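Local coordinates for protein KLTH0A00704p (Lachancea thermotolerans, PDB 4J2G) that acts in autophagy as a member of the Atg13 family, whose HORMA domain, the part modelled here, probably mediates recruitment of PI 3-kinase, at residues A[22-26]-A[157-161]; A[90-96]-A[201-207]; A[104-110]-A[266-272]. The protein carries 1 engineered substitution. The contacts are given in a common frame with arbitrary orientation. Residue numbers count along the deposited sequence, not the author numbering.

Contact 1. Residues A[22-26]-A[157-161]; sequences LWELI and VSELY
Build 22-26 as a turn of α-helix inside helix 18-39, with Ile26 N bonded to Leu22 O at 2.9 Å. Segment 157-161 begins extended at Val157 (psi 149°), the first modelled residue after a gap in the model, then enters helix 158-177. Two CA pairs fix the register: Leu22-Val157 at 6.9 Å and Leu25-Tyr161 at 7.0 Å. Leu22 and Leu25 share an unusual shape, chi1 between the t and m wells (-100° and -126°) and chi2 near 36°. Leu25 points toward the other helix. Leu160 reaches back in the t,p rotamer, its CD2 lying 3.7 Å from Leu25 CD2, 4.0 Å from Leu22 CD1 and 4.5 Å from Ile26 CG1 (Ile26 being m,t). Tyr161, chi1 t, presents a ring edge: its CD1 is 3.9 Å from Leu25 CD1. At the other end Leu22 CD1 sits 4.1 Å from Val157 CG2 and a very tight 3.0 Å from Val157 N. This is helix-helix packing near the N-terminal ends of two long helices of the HORMA domain, beside the sheet: Leu160 also rests on Ile250 and Thr252 of strand 242-252, while Ile26 touches Leu86 and Phe254. No hydrogen bond or salt bridge crosses the 270 Å² interface, so what joins the helix ends is apolar packing, with shape rather than polar pairing setting the fit.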
# COMPACT_ATOMS: atom_id res chain seq x y z
N LEU A 22 -16.20 -9.72 18.84
CA LEU A 22 -15.68 -10.11 17.55
C LEU A 22 -15.56 -8.92 16.59
O LEU A 22 -14.46 -8.61 16.12
CB LEU A 22 -16.57 -11.19 16.96
CG LEU A 22 -16.12 -12.66 17.06
CD1 LEU A 22 -15.37 -12.99 18.34
CD2 LEU A 22 -17.34 -13.55 16.90
N TRP A 23 -16.67 -8.24 16.34
CA TRP A 23 -16.57 -6.98 15.61
C TRP A 23 -15.59 -5.97 16.16
O TRP A 23 -14.93 -5.32 15.37
CB TRP A 23 -17.92 -6.35 15.32
CG TRP A 23 -18.44 -6.84 14.05
CD1 TRP A 23 -17.75 -6.98 12.87
CD2 TRP A 23 -19.78 -7.24 13.79
NE1 TRP A 23 -18.59 -7.45 11.89
CE2 TRP A 23 -19.84 -7.62 12.43
CE3 TRP A 23 -20.94 -7.30 14.57
CZ2 TRP A 23 -21.03 -8.06 11.82
CZ3 TRP A 23 -22.13 -7.75 13.97
CH2 TRP A 23 -22.16 -8.12 12.61
N GLU A 24 -15.43 -5.88 17.47
CA GLU A 24 -14.46 -4.90 17.99
C GLU A 24 -13.00 -5.33 17.80
O GLU A 24 -12.10 -4.48 17.66
CB GLU A 24 -14.70 -4.58 19.46
CG GLU A 24 -15.76 -3.53 19.71
CD GLU A 24 -15.79 -3.07 21.16
OE1 GLU A 24 -16.85 -2.55 21.58
OE2 GLU A 24 -14.76 -3.23 21.88
N LEU A 25 -12.76 -6.63 17.84
CA LEU A 25 -11.47 -7.17 17.52
C LEU A 25 -11.18 -6.79 16.03
O LEU A 25 -10.21 -6.12 15.74
CB LEU A 25 -11.49 -8.68 17.73
CG LEU A 25 -10.46 -9.37 18.63
CD1 LEU A 25 -10.10 -8.53 19.85
CD2 LEU A 25 -10.95 -10.76 19.06
N ILE A 26 -12.09 -7.16 15.14
CA ILE A 26 -11.97 -6.88 13.74
C ILE A 26 -11.65 -5.41 13.42
O ILE A 26 -10.61 -5.12 12.81
CB ILE A 26 -13.15 -7.42 12.94
CG1 ILE A 26 -13.15 -8.95 13.03
CG2 ILE A 26 -13.01 -7.03 11.46
CD1 ILE A 26 -14.50 -9.60 12.79
N VAL A 157 -14.14 -14.40 20.74
CA VAL A 157 -13.30 -15.53 21.11
C VAL A 157 -11.83 -15.14 21.28
O VAL A 157 -11.30 -14.23 20.62
CB VAL A 157 -13.41 -16.75 20.16
CG1 VAL A 157 -14.75 -17.46 20.28
CG2 VAL A 157 -13.15 -16.36 18.72
N SER A 158 -11.19 -15.87 22.18
CA SER A 158 -9.79 -15.71 22.46
C SER A 158 -9.03 -16.29 21.28
O SER A 158 -7.87 -15.95 21.05
CB SER A 158 -9.44 -16.46 23.75
OG SER A 158 -8.71 -15.60 24.62
N GLU A 159 -9.69 -17.16 20.53
CA GLU A 159 -9.05 -17.77 19.38
C GLU A 159 -8.90 -16.82 18.20
O GLU A 159 -7.88 -16.84 17.52
CB GLU A 159 -9.73 -19.08 18.96
CG GLU A 159 -8.79 -20.02 18.19
CD GLU A 159 -7.31 -19.92 18.60
OE1 GLU A 159 -6.98 -19.62 19.77
OE2 GLU A 159 -6.45 -20.14 17.72
N LEU A 160 -9.91 -15.99 17.95
CA LEU A 160 -9.77 -14.97 16.92
C LEU A 160 -8.77 -13.92 17.34
O LEU A 160 -8.18 -13.24 16.51
CB LEU A 160 -11.08 -14.30 16.64
CG LEU A 160 -10.99 -13.03 15.80
CD1 LEU A 160 -10.73 -13.36 14.33
CD2 LEU A 160 -12.26 -12.23 15.97
N TYR A 161 -8.58 -13.77 18.64
CA TYR A 161 -7.64 -12.82 19.13
C TYR A 161 -6.25 -13.30 18.76
O TYR A 161 -5.39 -12.50 18.40
CB TYR A 161 -7.74 -12.67 20.64
CG TYR A 161 -6.71 -11.71 21.13
CD1 TYR A 161 -6.82 -10.36 20.84
CD2 TYR A 161 -5.60 -12.15 21.85
CE1 TYR A 161 -5.86 -9.45 21.24
CE2 TYR A 161 -4.64 -11.25 22.27
CZ TYR A 161 -4.79 -9.91 21.96
OH TYR A 161 -3.87 -8.99 22.37

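Contact 2. Residues A[90-96]-A[201-207]; sequences VIETYLD and KLGTRIL
In the HORMA domain's main antiparallel sheet, strand 90-96 pairs with outermost strand 201-207; the axes approach to 4.6 Å, N-to-C directions 144° apart. Val90-Leu207, Glu92-Arg205 and Tyr94-Gly203 are hydrogen-bonded pairs; Ile91-Ile206, Thr93-Thr204 and Leu95-Leu202 are non-hydrogen-bonded. Ile91, Thr204 and Ile206 pack on helix 18-39, Leu95 and Leu202 on helix 179-187. Tyr94, Arg205 and Leu207, with most surface covered by the opposite strand, lie on the other face. Tyr94 N donates to Gly203 O (3.0 Å), Gly203 N to Tyr94 O (3.1 Å). With chi1 p, the Tyr94 ring folds across Gly203, a cross-strand aromatic-glycine pairing; a CB there would clash with Tyr94 OH. Arg205 starts t,t, then chi3 near -13° turns the guanidinium, with NH2 3.5 Å from Tyr94 CE1 and bridging to Glu126. Its NE lies 3.8 Å from Glu92 OE1, a long, purely electrostatic pair because OE1 is well out of the guanidinium plane; Glu92 also has salt bridges to Arg218 and Arg131. Leu207 (m,t) sets CB 4.0 Å from Val90 CB; its N donates to Val90 O at 2.8 Å. Over the Tyr94 ring, Gly203 CA stands 4.0 Å from the centroid, 26° off the normal: a CH-pi contact.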
# COMPACT_ATOMS: atom_id res chain seq x y z
N VAL A 90 -8.20 0.86 1.78
CA VAL A 90 -7.20 1.01 0.76
C VAL A 90 -6.08 1.93 1.21
O VAL A 90 -6.33 2.98 1.78
CB VAL A 90 -7.85 1.41 -0.56
CG1 VAL A 90 -6.81 1.81 -1.68
CG2 VAL A 90 -8.65 0.21 -1.00
N ILE A 91 -4.84 1.48 1.03
CA ILE A 91 -3.67 2.32 1.36
C ILE A 91 -2.76 2.48 0.14
O ILE A 91 -2.36 1.51 -0.45
CB ILE A 91 -2.88 1.77 2.53
CG1 ILE A 91 -3.78 1.78 3.78
CG2 ILE A 91 -1.66 2.65 2.85
CD1 ILE A 91 -3.14 1.10 4.97
N GLU A 92 -2.46 3.71 -0.24
CA GLU A 92 -1.53 3.94 -1.36
C GLU A 92 -0.20 4.45 -0.79
O GLU A 92 -0.20 5.23 0.11
CB GLU A 92 -2.12 4.97 -2.27
CG GLU A 92 -3.34 4.45 -3.04
CD GLU A 92 -3.75 5.46 -4.17
OE1 GLU A 92 -3.48 6.67 -4.03
OE2 GLU A 92 -4.30 5.03 -5.19
N THR A 93 0.93 3.95 -1.29
CA THR A 93 2.25 4.36 -0.84
C THR A 93 2.84 4.94 -2.10
O THR A 93 2.78 4.32 -3.16
CB THR A 93 3.10 3.19 -0.37
OG1 THR A 93 2.54 2.66 0.86
CG2 THR A 93 4.57 3.63 -0.05
N TYR A 94 3.39 6.14 -2.00
CA TYR A 94 3.93 6.78 -3.22
C TYR A 94 5.22 7.52 -2.96
O TYR A 94 5.52 7.83 -1.82
CB TYR A 94 2.89 7.73 -3.84
CG TYR A 94 2.38 8.72 -2.80
CD1 TYR A 94 1.23 8.46 -2.07
CD2 TYR A 94 3.07 9.88 -2.53
CE1 TYR A 94 0.80 9.33 -1.09
CE2 TYR A 94 2.62 10.77 -1.58
CZ TYR A 94 1.47 10.49 -0.88
OH TYR A 94 1.05 11.38 0.10
N LEU A 95 5.93 7.86 -4.03
CA LEU A 95 7.06 8.72 -3.94
C LEU A 95 6.58 10.11 -4.26
O LEU A 95 6.14 10.38 -5.39
CB LEU A 95 8.15 8.27 -4.90
CG LEU A 95 9.47 9.02 -4.90
CD1 LEU A 95 10.14 8.97 -3.53
CD2 LEU A 95 10.35 8.40 -5.97
N ASP A 96 6.61 10.97 -3.24
CA ASP A 96 6.14 12.37 -3.33
C ASP A 96 7.12 13.31 -4.07
O ASP A 96 8.28 13.44 -3.69
CB ASP A 96 5.90 12.88 -1.92
CG ASP A 96 5.20 14.22 -1.89
OD1 ASP A 96 5.20 14.97 -2.91
OD2 ASP A 96 4.66 14.54 -0.80
N LYS A 201 10.13 12.53 -0.70
CA LYS A 201 9.84 11.65 0.44
C LYS A 201 8.75 10.65 0.06
O LYS A 201 8.10 10.80 -0.97
CB LYS A 201 9.39 12.48 1.65
CG LYS A 201 8.21 13.38 1.32
CD LYS A 201 7.69 14.18 2.52
CE LYS A 201 6.61 15.14 2.05
NZ LYS A 201 5.89 15.88 3.14
N LEU A 202 8.60 9.62 0.88
CA LEU A 202 7.52 8.68 0.79
C LEU A 202 6.33 9.25 1.51
O LEU A 202 6.51 9.96 2.45
CB LEU A 202 7.93 7.36 1.46
CG LEU A 202 8.39 6.23 0.53
CD1 LEU A 202 9.20 6.74 -0.63
CD2 LEU A 202 9.17 5.11 1.24
N GLY A 203 5.12 8.94 1.04
CA GLY A 203 3.86 9.36 1.63
C GLY A 203 2.91 8.15 1.53
O GLY A 203 3.20 7.20 0.81
N THR A 204 1.83 8.15 2.30
CA THR A 204 0.76 7.19 2.20
C THR A 204 -0.51 7.95 2.37
O THR A 204 -0.48 9.04 2.87
CB THR A 204 0.77 6.16 3.35
OG1 THR A 204 0.85 6.87 4.58
CG2 THR A 204 2.00 5.30 3.22
N ARG A 205 -1.61 7.31 2.03
CA ARG A 205 -2.91 7.91 1.94
C ARG A 205 -3.79 6.70 2.15
O ARG A 205 -3.55 5.64 1.57
CB ARG A 205 -3.11 8.45 0.51
CG ARG A 205 -4.49 8.81 0.11
CD ARG A 205 -4.55 9.39 -1.33
NE ARG A 205 -3.22 9.72 -1.82
CZ ARG A 205 -2.89 10.90 -2.31
NH1 ARG A 205 -3.82 11.86 -2.36
NH2 ARG A 205 -1.67 11.14 -2.77
N ILE A 206 -4.80 6.87 2.98
CA ILE A 206 -5.78 5.88 3.26
C ILE A 206 -7.01 6.31 2.54
O ILE A 206 -7.30 7.46 2.51
CB ILE A 206 -6.07 5.86 4.75
CG1 ILE A 206 -4.82 5.35 5.47
CG2 ILE A 206 -7.32 5.06 5.01
CD1 ILE A 206 -4.80 5.53 7.00
N LEU A 207 -7.70 5.36 1.93
CA LEU A 207 -8.88 5.58 1.10
C LEU A 207 -9.93 4.53 1.45
O LEU A 207 -9.61 3.34 1.81
CB LEU A 207 -8.58 5.36 -0.36
CG LEU A 207 -7.55 6.34 -0.95
CD1 LEU A 207 -7.16 5.95 -2.37
CD2 LEU A 207 -8.10 7.75 -0.89

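Contact 3. Residues A[104-110]-A[266-272]; sequences QQVTLKD and DCDFHVN
Starting at Asp266, the chain approaches strand 105-109 through a water, which donates to Asp266 OD1 (2.7 Å) and to Lys109 O (2.9 Å); Asp266 OD2 bonds Tyr229. Cys267 turns its side chain away. Asp268 centres an inverse gamma turn (phi/psi -83/69°), and its O accepts from Lys109 N at 3.0 Å. Phe269, chi1 m, pairs with Leu108 at a non-hydrogen-bonded site: Leu108 CD1 (rotamer t,p) sits over the ring face 3.7 Å from its centroid, a CH-pi contact almost on the normal, and Val106 CG1 is 3.9 Å from Phe269 CD1. His270 N donates to Thr107 O (2.8 Å) and its O accepts from Thr107 N (3.1 Å). Val271 faces Val106; Asn272 N donates to Gln105 O (3.0 Å) and Gln105 N to Asn272 O (3.1 Å). Axes 154° apart make the strands antiparallel; strand 115-120 flanks 105-109 on its other side, so 268-271 is an outer strand of the small sheet. Backbone bonds thus fix the register, while Val106, Leu108 and Phe269 make one face apolar, turned partly onto strand 126-136.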
# COMPACT_ATOMS: atom_id res chain seq x y z
N GLN A 104 15.35 19.00 -12.32
CA GLN A 104 15.56 17.67 -11.71
C GLN A 104 14.87 16.52 -12.50
O GLN A 104 13.68 16.58 -12.80
CB GLN A 104 15.15 17.70 -10.24
CG GLN A 104 16.14 18.52 -9.41
CD GLN A 104 15.81 18.59 -7.92
OE1 GLN A 104 14.72 19.02 -7.51
NE2 GLN A 104 16.80 18.24 -7.10
N GLN A 105 15.65 15.52 -12.87
CA GLN A 105 15.18 14.35 -13.59
C GLN A 105 15.03 13.18 -12.57
O GLN A 105 15.98 12.88 -11.83
CB GLN A 105 16.25 14.00 -14.66
CG GLN A 105 15.93 12.91 -15.69
CD GLN A 105 14.55 13.03 -16.36
OE1 GLN A 105 14.18 14.10 -16.86
NE2 GLN A 105 13.82 11.94 -16.41
N VAL A 106 13.87 12.53 -12.56
CA VAL A 106 13.74 11.22 -11.90
C VAL A 106 14.06 10.04 -12.83
O VAL A 106 13.48 9.86 -13.89
CB VAL A 106 12.33 11.03 -11.30
CG1 VAL A 106 12.21 9.67 -10.60
CG2 VAL A 106 12.05 12.16 -10.34
N THR A 107 15.06 9.30 -12.45
CA THR A 107 15.31 8.03 -13.09
C THR A 107 15.04 6.81 -12.09
O THR A 107 14.89 7.01 -10.87
CB THR A 107 16.77 7.90 -13.53
OG1 THR A 107 17.62 8.15 -12.41
CG2 THR A 107 17.09 8.83 -14.70
N LEU A 108 14.93 5.64 -12.68
CA LEU A 108 14.71 4.36 -12.04
C LEU A 108 15.72 3.40 -12.64
O LEU A 108 15.83 3.33 -13.88
CB LEU A 108 13.30 3.85 -12.39
CG LEU A 108 12.96 2.42 -11.84
CD1 LEU A 108 13.11 2.40 -10.26
CD2 LEU A 108 11.51 2.00 -12.27
N LYS A 109 16.44 2.69 -11.79
CA LYS A 109 17.32 1.65 -12.25
C LYS A 109 16.72 0.29 -12.16
O LYS A 109 16.04 -0.03 -11.17
CB LYS A 109 18.61 1.67 -11.47
CG LYS A 109 19.50 2.87 -11.69
CD LYS A 109 20.90 2.63 -11.13
CE LYS A 109 21.83 3.74 -11.57
NZ LYS A 109 23.26 3.42 -11.30
N ASP A 110 16.94 -0.53 -13.18
CA ASP A 110 16.32 -1.81 -13.23
C ASP A 110 17.15 -2.82 -12.48
O ASP A 110 18.12 -2.47 -11.84
CB ASP A 110 15.99 -2.28 -14.65
CG ASP A 110 17.20 -2.35 -15.60
OD1 ASP A 110 18.37 -2.52 -15.15
OD2 ASP A 110 16.94 -2.19 -16.86
N ASP A 266 10.33 -2.69 -8.96
CA ASP A 266 11.54 -1.90 -8.89
C ASP A 266 11.30 -0.52 -8.22
O ASP A 266 10.43 0.25 -8.65
CB ASP A 266 11.96 -1.68 -10.34
CG ASP A 266 12.16 -2.96 -11.07
OD1 ASP A 266 13.34 -3.40 -11.08
OD2 ASP A 266 11.17 -3.50 -11.66
N CYS A 267 12.12 -0.18 -7.23
CA CYS A 267 12.03 1.11 -6.55
C CYS A 267 13.41 1.75 -6.43
O CYS A 267 13.64 2.59 -5.59
CB CYS A 267 11.50 0.89 -5.13
SG CYS A 267 9.80 0.35 -5.03
N ASP A 268 14.37 1.33 -7.24
CA ASP A 268 15.68 1.95 -7.06
C ASP A 268 15.67 3.28 -7.85
O ASP A 268 16.23 3.33 -8.89
CB ASP A 268 16.77 0.98 -7.55
CG ASP A 268 18.20 1.50 -7.30
OD1 ASP A 268 18.40 2.46 -6.55
OD2 ASP A 268 19.13 0.94 -7.87
N PHE A 269 14.90 4.27 -7.37
CA PHE A 269 14.77 5.64 -7.93
C PHE A 269 15.91 6.59 -7.56
O PHE A 269 16.50 6.44 -6.49
CB PHE A 269 13.46 6.28 -7.44
CG PHE A 269 12.23 5.66 -8.03
CD1 PHE A 269 11.80 6.02 -9.32
CD2 PHE A 269 11.51 4.70 -7.33
CE1 PHE A 269 10.64 5.44 -9.89
CE2 PHE A 269 10.34 4.12 -7.89
CZ PHE A 269 9.92 4.47 -9.18
N HIS A 270 16.20 7.55 -8.45
CA HIS A 270 17.32 8.47 -8.30
C HIS A 270 16.84 9.84 -8.76
O HIS A 270 15.92 9.99 -9.58
CB HIS A 270 18.58 7.98 -9.05
CG HIS A 270 19.16 6.73 -8.46
ND1 HIS A 270 19.76 6.71 -7.22
CD2 HIS A 270 19.13 5.44 -8.88
CE1 HIS A 270 20.13 5.47 -6.92
NE2 HIS A 270 19.77 4.69 -7.92
N VAL A 271 17.39 10.85 -8.16
CA VAL A 271 17.03 12.21 -8.54
C VAL A 271 18.33 12.94 -8.92
O VAL A 271 19.32 12.90 -8.19
CB VAL A 271 16.25 12.92 -7.45
CG1 VAL A 271 15.59 14.16 -8.01
CG2 VAL A 271 15.15 12.01 -6.89
N ASN A 272 18.35 13.55 -10.09
CA ASN A 272 19.54 14.26 -10.52
C ASN A 272 19.34 15.67 -11.02
O ASN A 272 18.61 15.86 -11.98
CB ASN A 272 20.31 13.40 -11.50
CG ASN A 272 21.14 12.36 -10.78
OD1 ASN A 272 22.14 12.71 -10.15
ND2 ASN A 272 20.72 11.11 -10.83
O HOH W 1 15.28 -2.31 -9.58

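Overall arrangement
From the N terminus, the chain passes through 22-26, 90-96 and 104-110 before reaching any of the three partner segments; 157-161 then closes contact 1, 201-207 contact 2 and 266-272, at the C-terminal end, contact 3. The loops therefore all cross and none nests in another. Contact 1 joins two helices at one end of the domain, contact 2 pairs strands of the large sheet near the middle, and contact 3 closes the small sheet at the far end, its centre 44 Å from that of contact 1. Contacts 2 and 3 touch where Leu95 CD2 meets Phe269 CG at 3.9 Å, joining the two sheets; contact 1 stays about 12 Å from contact 2 at the nearest atoms.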